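Local coordinates for sugar ABC transporter, sugar-binding protein (Streptococcus pneumoniae, PDB 2HEU) that probably binds sugars, perhaps of the raffinose family, outside the cell and hands them to an ABC transporter for uptake, at residues 61-66 and 81-86; 77-82 and 119-124. All blocks are in the same frame, centred on the assembly; numbering follows the deposited sequence. Where two conformers were deposited one is given.

Interaction 1 of 2, residues 61-66 and 81-86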
ATOM      1  N   VAL A  61      15.234   9.681  10.489  1.00 14.59           N
ATOM      2  CA  VAL A  61      15.846  11.012  10.331  1.00 14.34           C
ATOM      3  C   VAL A  61      14.710  12.054  10.387  1.00 14.71           C
ATOM      4  O   VAL A  61      14.862  13.106  10.998  1.00 15.27           O
ATOM      5  CB  VAL A  61      16.675  11.089   9.040  1.00 14.51           C
ATOM      6  CG1 VAL A  61      17.067  12.536   8.785  1.00 16.37           C
ATOM      7  CG2 VAL A  61      17.935  10.153   9.157  1.00 16.52           C
ATOM      8  N   LEU A  62      13.598  11.838   9.727  1.00 13.56           N
ATOM      9  CA  LEU A  62      12.499  12.787   9.746  1.00 13.96           C
ATOM     10  C   LEU A  62      12.038  13.027  11.144  1.00 13.55           C
ATOM     11  O   LEU A  62      11.749  14.158  11.533  1.00 14.68           O
ATOM     12  CB  LEU A  62      11.411  12.343   8.823  1.00 13.93           C
ATOM     13  CG  LEU A  62      10.246  13.290   8.624  1.00 14.19           C
ATOM     14  CD1 LEU A  62      10.697  14.610   8.017  1.00 15.29           C
ATOM     15  CD2 LEU A  62       9.182  12.631   7.734  1.00 14.71           C
ATOM     16  N   LYS A  63      11.878  11.959  11.946  1.00 13.66           N
ATOM     17  CA  LYS A  63      11.485  12.129  13.327  1.00 14.76           C
ATOM     18  C   LYS A  63      12.465  13.005  14.058  1.00 15.11           C
ATOM     19  O   LYS A  63      12.060  13.916  14.830  1.00 17.45           O
ATOM     20  CB  LYS A  63      11.324  10.797  14.023  1.00 15.79           C
ATOM     21  CG  LYS A  63      10.220   9.911  13.524  1.00 17.43           C
ATOM     22  CD  LYS A  63      10.180   8.576  14.172  1.00 20.46           C
ATOM     23  CE  LYS A  63       9.226   7.570  13.595  1.00 23.94           C
ATOM     24  NZ  LYS A  63       9.585   6.234  14.191  1.00 25.03           N
ATOM     25  N   THR A  64      13.748  12.777  13.892  1.00 15.89           N
ATOM     26  CA  THR A  64      14.793  13.556  14.589  1.00 17.29           C
ATOM     27  C   THR A  64      14.666  15.000  14.196  1.00 17.98           C
ATOM     28  O   THR A  64      14.776  15.915  15.045  1.00 18.95           O
ATOM     29  CB  THR A  64      16.154  13.005  14.278  1.00 18.41           C
ATOM     30  OG1 THR A  64      16.250  11.645  14.791  1.00 18.90           O
ATOM     31  CG2 THR A  64      17.288  13.875  14.850  1.00 19.99           C
ATOM     32  N   ARG A  65      14.488  15.245  12.890  1.00 16.05           N
ATOM     33  CA  ARG A  65      14.477  16.595  12.357  1.00 16.49           C
ATOM     34  C   ARG A  65      13.219  17.328  12.841  1.00 16.54           C
ATOM     35  O   ARG A  65      13.308  18.497  13.188  1.00 19.02           O
ATOM     36  CB  ARG A  65      14.663  16.634  10.841  1.00 17.19           C
ATOM     37  CG  ARG A  65      16.033  16.158  10.379  1.00 17.92           C
ATOM     38  CD  ARG A  65      16.264  16.331   8.939  1.00 18.47           C
ATOM     39  NE  ARG A  65      16.049  17.695   8.472  1.00 17.84           N
ATOM     40  CZ  ARG A  65      15.939  18.053   7.237  1.00 16.35           C
ATOM     41  NH1 ARG A  65      16.186  17.181   6.278  1.00 16.91           N
ATOM     42  NH2 ARG A  65      15.682  19.316   6.934  1.00 18.32           N
ATOM     43  N   VAL A  66      12.071  16.647  12.827  1.00 16.51           N
ATOM     44  CA  VAL A  66      10.873  17.316  13.275  1.00 16.78           C
ATOM     45  C   VAL A  66      10.981  17.689  14.733  1.00 18.54           C
ATOM     46  O   VAL A  66      10.627  18.799  15.159  1.00 21.85           O
ATOM     47  CB  VAL A  66       9.596  16.454  13.037  1.00 19.40           C
ATOM     48  CG1 VAL A  66       8.379  17.024  13.723  1.00 21.77           C
ATOM     49  CG2 VAL A  66       9.389  16.328  11.584  1.00 19.98           C
ATOM     50  N   SER A  81       0.522   7.101   8.314  1.00 11.67           N
ATOM     51  CA  SER A  81       1.400   6.965   9.461  1.00 11.61           C
ATOM     52  C   SER A  81       0.904   7.711  10.661  1.00 11.52           C
ATOM     53  O   SER A  81       0.249   8.758  10.570  1.00 12.46           O
ATOM     54  CB  SER A  81       2.801   7.409   9.132  1.00 11.94           C
ATOM     55  OG  SER A  81       2.913   8.802   8.872  1.00 11.89           O
ATOM     56  N   ILE A  82       1.273   7.212  11.837  1.00 13.17           N
ATOM     57  CA  ILE A  82       0.935   7.901  13.088  1.00 13.40           C
ATOM     58  C   ILE A  82       1.655   9.241  13.106  1.00 12.92           C
ATOM     59  O   ILE A  82       1.124  10.209  13.648  1.00 14.65           O
ATOM     60  CB  ILE A  82       1.339   7.010  14.308  1.00 15.23           C
ATOM     61  CG1 ILE A  82       0.602   5.638  14.229  1.00 17.44           C
ATOM     62  CG2 ILE A  82       1.003   7.728  15.614  1.00 19.58           C
ATOM     63  CD1 ILE A  82      -0.927   5.708  13.910  1.00 21.05           C
ATOM     64  N   GLU A  83       2.853   9.313  12.546  1.00 13.10           N
ATOM     65  CA  GLU A  83       3.563  10.579  12.496  1.00 13.55           C
ATOM     66  C   GLU A  83       2.785  11.630  11.725  1.00 13.04           C
ATOM     67  O   GLU A  83       2.736  12.770  12.169  1.00 14.11           O
ATOM     68  CB  GLU A  83       4.977  10.461  11.933  1.00 15.74           C
ATOM     69  CG  GLU A  83       5.876   9.716  12.811  1.00 18.65           C
ATOM     70  CD  GLU A  83       5.611   8.247  12.922  1.00 21.67           C
ATOM     71  OE1 GLU A  83       5.043   7.593  11.954  1.00 19.23           O
ATOM     72  OE2 GLU A  83       6.078   7.738  13.990  1.00 27.86           O
ATOM     73  N   LEU A  84       2.271  11.321  10.547  1.00 13.03           N
ATOM     74  CA  LEU A  84       1.495  12.280   9.807  1.00 13.50           C
ATOM     75  C   LEU A  84       0.337  12.723  10.709  1.00 13.00           C
ATOM     76  O   LEU A  84       0.058  13.918  10.822  1.00 14.33           O
ATOM     77  CB  LEU A  84       1.067  11.707   8.473  1.00 13.17           C
ATOM     78  CG  LEU A  84       0.234  12.649   7.565  1.00 15.57           C
ATOM     79  CD1 LEU A  84      -1.175  12.649   7.946  1.00 17.21           C
ATOM     80  CD2 LEU A  84       0.788  14.126   7.494  1.00 15.57           C
ATOM     81  N   GLN A  85      -0.367  11.768  11.320  0.50 12.97           N
ATOM     82  CA  GLN A  85      -1.540  12.146  12.123  0.50 13.21           C
ATOM     83  C   GLN A  85      -1.186  13.096  13.249  0.50 15.28           C
ATOM     84  O   GLN A  85      -1.781  14.169  13.441  0.50 15.45           O
ATOM     85  CB  GLN A  85      -2.141  10.882  12.727  0.50 12.90           C
ATOM     86  CG  GLN A  85      -2.720  10.014  11.645  0.50 13.96           C
ATOM     87  CD  GLN A  85      -3.064   8.639  12.144  0.50 13.61           C
ATOM     88  OE1 GLN A  85      -3.183   7.696  11.362  0.50 14.51           O
ATOM     89  NE2 GLN A  85      -3.129   8.481  13.427  0.50 14.94           N
ATOM     90  N   GLU A  86      -0.192  12.700  13.989  1.00 15.49           N
ATOM     91  CA  GLU A  86       0.167  13.435  15.198  1.00 16.84           C
ATOM     92  C   GLU A  86       0.807  14.787  14.859  1.00 17.03           C
ATOM     93  O   GLU A  86       0.548  15.792  15.520  1.00 18.58           O
ATOM     94  CB  GLU A  86       0.981  12.623  16.143  1.00 17.22           C
ATOM     95  CG  GLU A  86       0.168  11.417  16.685  1.00 19.08           C
ATOM     96  CD  GLU A  86      -1.088  11.823  17.446  1.00 24.18           C
ATOM     97  OE1 GLU A  86      -1.021  12.778  18.255  1.00 24.56           O
ATOM     98  OE2 GLU A  86      -2.164  11.291  17.150  1.00 29.44           O
TER

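Interaction 2 of 2, residues 77-82 and 119-124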
ATOM      1  N   ILE A  77       5.857  11.955   3.153  1.00 10.19           N
ATOM      2  CA  ILE A  77       5.473  11.290   4.404  1.00 10.06           C
ATOM      3  C   ILE A  77       4.283  10.433   4.072  1.00 10.09           C
ATOM      4  O   ILE A  77       3.375  10.866   3.344  1.00 11.20           O
ATOM      5  CB  ILE A  77       5.207  12.342   5.517  1.00 11.15           C
ATOM      6  CG1 ILE A  77       4.861  11.604   6.814  1.00 11.95           C
ATOM      7  CG2 ILE A  77       4.161  13.354   5.138  1.00 12.51           C
ATOM      8  CD1 ILE A  77       4.738  12.592   8.038  1.00 13.98           C
ATOM      9  N   TYR A  78       4.257   9.218   4.591  1.00 11.17           N
ATOM     10  CA  TYR A  78       3.196   8.293   4.246  1.00 10.86           C
ATOM     11  C   TYR A  78       1.982   8.660   5.085  1.00 11.48           C
ATOM     12  O   TYR A  78       2.028   8.747   6.318  1.00 11.31           O
ATOM     13  CB  TYR A  78       3.682   6.857   4.495  1.00 12.26           C
ATOM     14  CG  TYR A  78       4.885   6.516   3.722  1.00 11.36           C
ATOM     15  CD1 TYR A  78       4.867   6.555   2.319  1.00 12.99           C
ATOM     16  CD2 TYR A  78       6.085   6.200   4.299  1.00 15.43           C
ATOM     17  CE1 TYR A  78       5.968   6.313   1.566  1.00 13.93           C
ATOM     18  CE2 TYR A  78       7.234   5.878   3.557  1.00 17.16           C
ATOM     19  CZ  TYR A  78       7.204   5.983   2.187  1.00 13.92           C
ATOM     20  OH  TYR A  78       8.282   5.700   1.447  1.00 16.27           O
ATOM     21  N   PRO A  79       0.843   8.924   4.423  1.00 11.32           N
ATOM     22  CA  PRO A  79      -0.244   9.617   5.109  1.00 11.35           C
ATOM     23  C   PRO A  79      -1.007   8.754   6.080  1.00 11.39           C
ATOM     24  O   PRO A  79      -1.748   9.325   6.925  1.00 13.51           O
ATOM     25  CB  PRO A  79      -1.089  10.195   3.981  1.00 13.31           C
ATOM     26  CG  PRO A  79      -0.863   9.248   2.845  1.00 13.91           C
ATOM     27  CD  PRO A  79       0.632   8.841   2.945  1.00 12.51           C
ATOM     28  N   GLN A  80      -0.879   7.437   6.014  1.00 11.49           N
ATOM     29  CA  GLN A  80      -1.461   6.543   7.033  1.00 11.51           C
ATOM     30  C   GLN A  80      -0.693   6.550   8.295  1.00 11.45           C
ATOM     31  O   GLN A  80      -1.164   5.965   9.291  1.00 12.36           O
ATOM     32  CB  GLN A  80      -1.595   5.125   6.515  1.00 13.49           C
ATOM     33  CG  GLN A  80      -0.328   4.353   6.501  1.00 15.51           C
ATOM     34  CD  GLN A  80       0.403   4.509   5.195  1.00 18.37           C
ATOM     35  OE1 GLN A  80       0.343   5.581   4.455  1.00 17.20           O
ATOM     36  NE2 GLN A  80       0.959   3.438   4.697  1.00 17.71           N
ATOM     37  N   SER A  81       0.522   7.101   8.314  1.00 11.67           N
ATOM     38  CA  SER A  81       1.400   6.965   9.461  1.00 11.61           C
ATOM     39  C   SER A  81       0.904   7.711  10.661  1.00 11.52           C
ATOM     40  O   SER A  81       0.249   8.758  10.570  1.00 12.46           O
ATOM     41  CB  SER A  81       2.801   7.409   9.132  1.00 11.94           C
ATOM     42  OG  SER A  81       2.913   8.802   8.872  1.00 11.89           O
ATOM     43  N   ILE A  82       1.273   7.212  11.837  1.00 13.17           N
ATOM     44  CA  ILE A  82       0.935   7.901  13.088  1.00 13.40           C
ATOM     45  C   ILE A  82       1.655   9.241  13.106  1.00 12.92           C
ATOM     46  O   ILE A  82       1.124  10.209  13.648  1.00 14.65           O
ATOM     47  CB  ILE A  82       1.339   7.010  14.308  1.00 15.23           C
ATOM     48  CG1 ILE A  82       0.602   5.638  14.229  1.00 17.44           C
ATOM     49  CG2 ILE A  82       1.003   7.728  15.614  1.00 19.58           C
ATOM     50  CD1 ILE A  82      -0.927   5.708  13.910  1.00 21.05           C
ATOM     51  N   VAL A 119      -7.174  18.406   5.298  1.00 16.43           N
ATOM     52  CA  VAL A 119      -6.221  17.658   4.549  1.00 15.04           C
ATOM     53  C   VAL A 119      -4.851  18.285   4.626  1.00 14.93           C
ATOM     54  O   VAL A 119      -4.658  19.455   4.348  1.00 16.06           O
ATOM     55  CB  VAL A 119      -6.687  17.560   3.046  1.00 15.55           C
ATOM     56  CG1 VAL A 119      -5.595  16.977   2.164  1.00 15.30           C
ATOM     57  CG2 VAL A 119      -7.978  16.801   2.955  1.00 18.08           C
ATOM     58  N   TYR A 120      -3.839  17.449   4.969  1.00 13.23           N
ATOM     59  CA  TYR A 120      -2.497  17.857   5.117  1.00 13.00           C
ATOM     60  C   TYR A 120      -1.523  17.193   4.194  1.00 12.70           C
ATOM     61  O   TYR A 120      -0.301  17.407   4.356  1.00 13.32           O
ATOM     62  CB  TYR A 120      -2.044  17.617   6.597  1.00 14.70           C
ATOM     63  CG  TYR A 120      -2.799  18.429   7.629  1.00 15.59           C
ATOM     64  CD1 TYR A 120      -2.411  19.753   7.920  1.00 16.31           C
ATOM     65  CD2 TYR A 120      -3.914  17.940   8.256  1.00 16.76           C
ATOM     66  CE1 TYR A 120      -3.055  20.543   8.857  1.00 17.65           C
ATOM     67  CE2 TYR A 120      -4.570  18.719   9.168  1.00 18.00           C
ATOM     68  CZ  TYR A 120      -4.186  20.030   9.435  1.00 18.63           C
ATOM     69  OH  TYR A 120      -4.821  20.784  10.390  1.00 22.22           O
ATOM     70  N   ASN A 121      -1.989  16.366   3.265  1.00 12.29           N
ATOM     71  CA  ASN A 121      -1.078  15.584   2.453  1.00 10.99           C
ATOM     72  C   ASN A 121      -1.717  15.376   1.111  1.00 11.76           C
ATOM     73  O   ASN A 121      -2.954  15.108   1.051  1.00 12.80           O
ATOM     74  CB  ASN A 121      -0.764  14.261   3.157  1.00 11.46           C
ATOM     75  CG  ASN A 121       0.151  13.349   2.446  1.00 11.16           C
ATOM     76  OD1 ASN A 121      -0.247  12.612   1.567  1.00 12.52           O
ATOM     77  ND2 ASN A 121       1.447  13.383   2.858  1.00 11.83           N
ATOM     78  N   VAL A 122      -0.967  15.461   0.042  1.00 11.65           N
ATOM     79  CA  VAL A 122      -1.410  15.128  -1.326  1.00 10.69           C
ATOM     80  C   VAL A 122      -0.929  13.723  -1.672  1.00 10.75           C
ATOM     81  O   VAL A 122       0.302  13.521  -1.843  1.00 10.37           O
ATOM     82  CB  VAL A 122      -0.834  16.112  -2.390  1.00 11.06           C
ATOM     83  CG1 VAL A 122      -1.340  15.777  -3.722  1.00 12.64           C
ATOM     84  CG2 VAL A 122      -1.206  17.570  -1.966  1.00 14.07           C
ATOM     85  N   PRO A 123      -1.831  12.744  -1.698  0.50 11.56           N
ATOM     86  CA  PRO A 123      -1.377  11.400  -2.126  0.50 10.87           C
ATOM     87  C   PRO A 123      -1.410  11.385  -3.652  0.50 11.69           C
ATOM     88  O   PRO A 123      -2.483  11.425  -4.244  0.50 16.38           O
ATOM     89  CB  PRO A 123      -2.360  10.418  -1.412  0.50 10.98           C
ATOM     90  CG  PRO A 123      -3.330  11.342  -0.600  0.50 12.09           C
ATOM     91  CD  PRO A 123      -3.229  12.689  -1.221  0.50 12.96           C
ATOM     92  N   PHE A 124      -0.246  11.424  -4.273  1.00 11.27           N
ATOM     93  CA  PHE A 124      -0.125  11.313  -5.737  1.00 11.20           C
ATOM     94  C   PHE A 124      -0.289   9.893  -6.166  1.00 11.56           C
ATOM     95  O   PHE A 124      -0.900   9.650  -7.216  1.00 12.93           O
ATOM     96  CB  PHE A 124       1.262  11.822  -6.198  1.00 11.60           C
ATOM     97  CG  PHE A 124       1.515  13.253  -5.897  1.00 11.12           C
ATOM     98  CD1 PHE A 124       1.108  14.215  -6.761  1.00 11.14           C
ATOM     99  CD2 PHE A 124       2.143  13.680  -4.711  1.00 10.25           C
ATOM    100  CE1 PHE A 124       1.343  15.556  -6.521  1.00 12.63           C
ATOM    101  CE2 PHE A 124       2.360  14.990  -4.452  1.00 11.46           C
ATOM    102  CZ  PHE A 124       1.962  15.929  -5.353  1.00 12.20           C
TER

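Interaction 1 of 2, residues 61-66 and 81-86
The carboxylate of Glu83 has the end of Lys63 above one of its flat sides. Lys63 CE stands well off the carboxylate plane, shifted toward OE2, and NZ stays on the same side of that plane. CE is in fact the nearer atom, 3.2 Å from Glu83 OE2, while Lys63 NZ stops 3.8 Å from Glu83 OE2. The result is a long salt bridge without a hydrogen bond, and the methylene next to the charge does most of the touching. NZ has a stronger partner in its own helix, the carboxylate of Glu60, so the ammonium probably feels both acids, with Glu83 as the looser one.

Torsions explain the meeting. With CG beside its backbone N (chi1 -65°), Lys63 runs out fully extended, and its tip approaches the second helix although its CB does not aim there. Glu83 does point across, but it folds at chi2 (70°), which turns OE2 toward the lysine. Both residues are partly exposed, and Glu83 also touches a crystal neighbour, so its exact pose may owe something to the lattice.

Two residues earlier, Ser81 starts the glutamate's helix as its N-cap: Leu84 N donates to Ser81 OG at 3.1 Å, nearly straight at 163°. Farther along, Trp87 of the same helix takes the side chains of Leu62, Lys63 and Val66, so the ion pair lies beside a more apolar contact. This is a surface bridge between neighbouring helices of an alpha/beta lobe: helix 58-67 forms the crossover from strand 48-53 to strand 74-76, and helix 82-89 follows that second strand, as expected in a periplasmic-binding-protein fold.

Interaction 2 of 2, residues 77-82 and 119-124
Asn121 carries this contact against Ile77 and Pro79. Its CB only grazes the proline ring, 4.2 Å from Pro79 CB. With CG placed anti to the backbone N (chi1 180°), the amide is sent across toward the 77-82 loop, and Asn121 CG comes to 3.7 Å from Pro79 CB. The proline stands over a face of the amide, with CB and CG both on that side, and the two side chains cross at about a right angle.

Beyond CG the amide divides its work. Asn121 OD1 lies against hydrocarbon, 3.5 Å from Pro79 CB and a little farther from the ring's CG; it is buried here with no polar partner in the model. Asn121 ND2 faces Ile77, meeting its carbonyl oxygen and its CG2 branch: it is 3.2 Å from Ile77 O and 3.5 Å from Ile77 CG2. The bond to the carbonyl is weak, bent to 131°, because that oxygen sits well off the amide plane. The better partner of ND2 is Ser297 OG, which also pairs with Tyr120 O; together these bonds fix which way round the amide lies.

Pro79 is held by a type I turn from Tyr78 to Ser81. Tyr78 O accepts from two donors of Ser81, the last residue of the turn: Ser81 N at 3.0 Å and Ser81 OG at 2.7 Å, the hydroxyl arriving almost straight in line with the carbonyl.

In the sheet, strand 295-298 runs between strands 74-76 and 122-123, and Asn121 reaches past it, touching Ala295, to the loop that leaves strand 74-76. Ile77 meets Leu84 and Trp87 of helix 82-89, while Val122, whose CB is directed away from the 77-82 loop, packs on Val312 of helix 305-315.

How the interactions relate
Ser81 and Ile82 belong to both interactions, whose centres are 11 Å apart: the turn that ends the loop of interaction 2 is where helix 82-89 of interaction 1 begins. Leu84 packs directly on the loop of interaction 2, with Leu84 CA lying 3.7 Å from Ile77 CD1 and Leu84 CD1 3.5 Å from Pro79 O. The setting changes from one to the other. Interaction 1 is a solvent-side ion pair, its centre about 19 Å from the centre of the chain; interaction 2 is buried, its centre about 12 Å from it, and tied to the sheet. Neither includes the sodium residues Lys103 and Glu335, and no sugar is bound in this apo form.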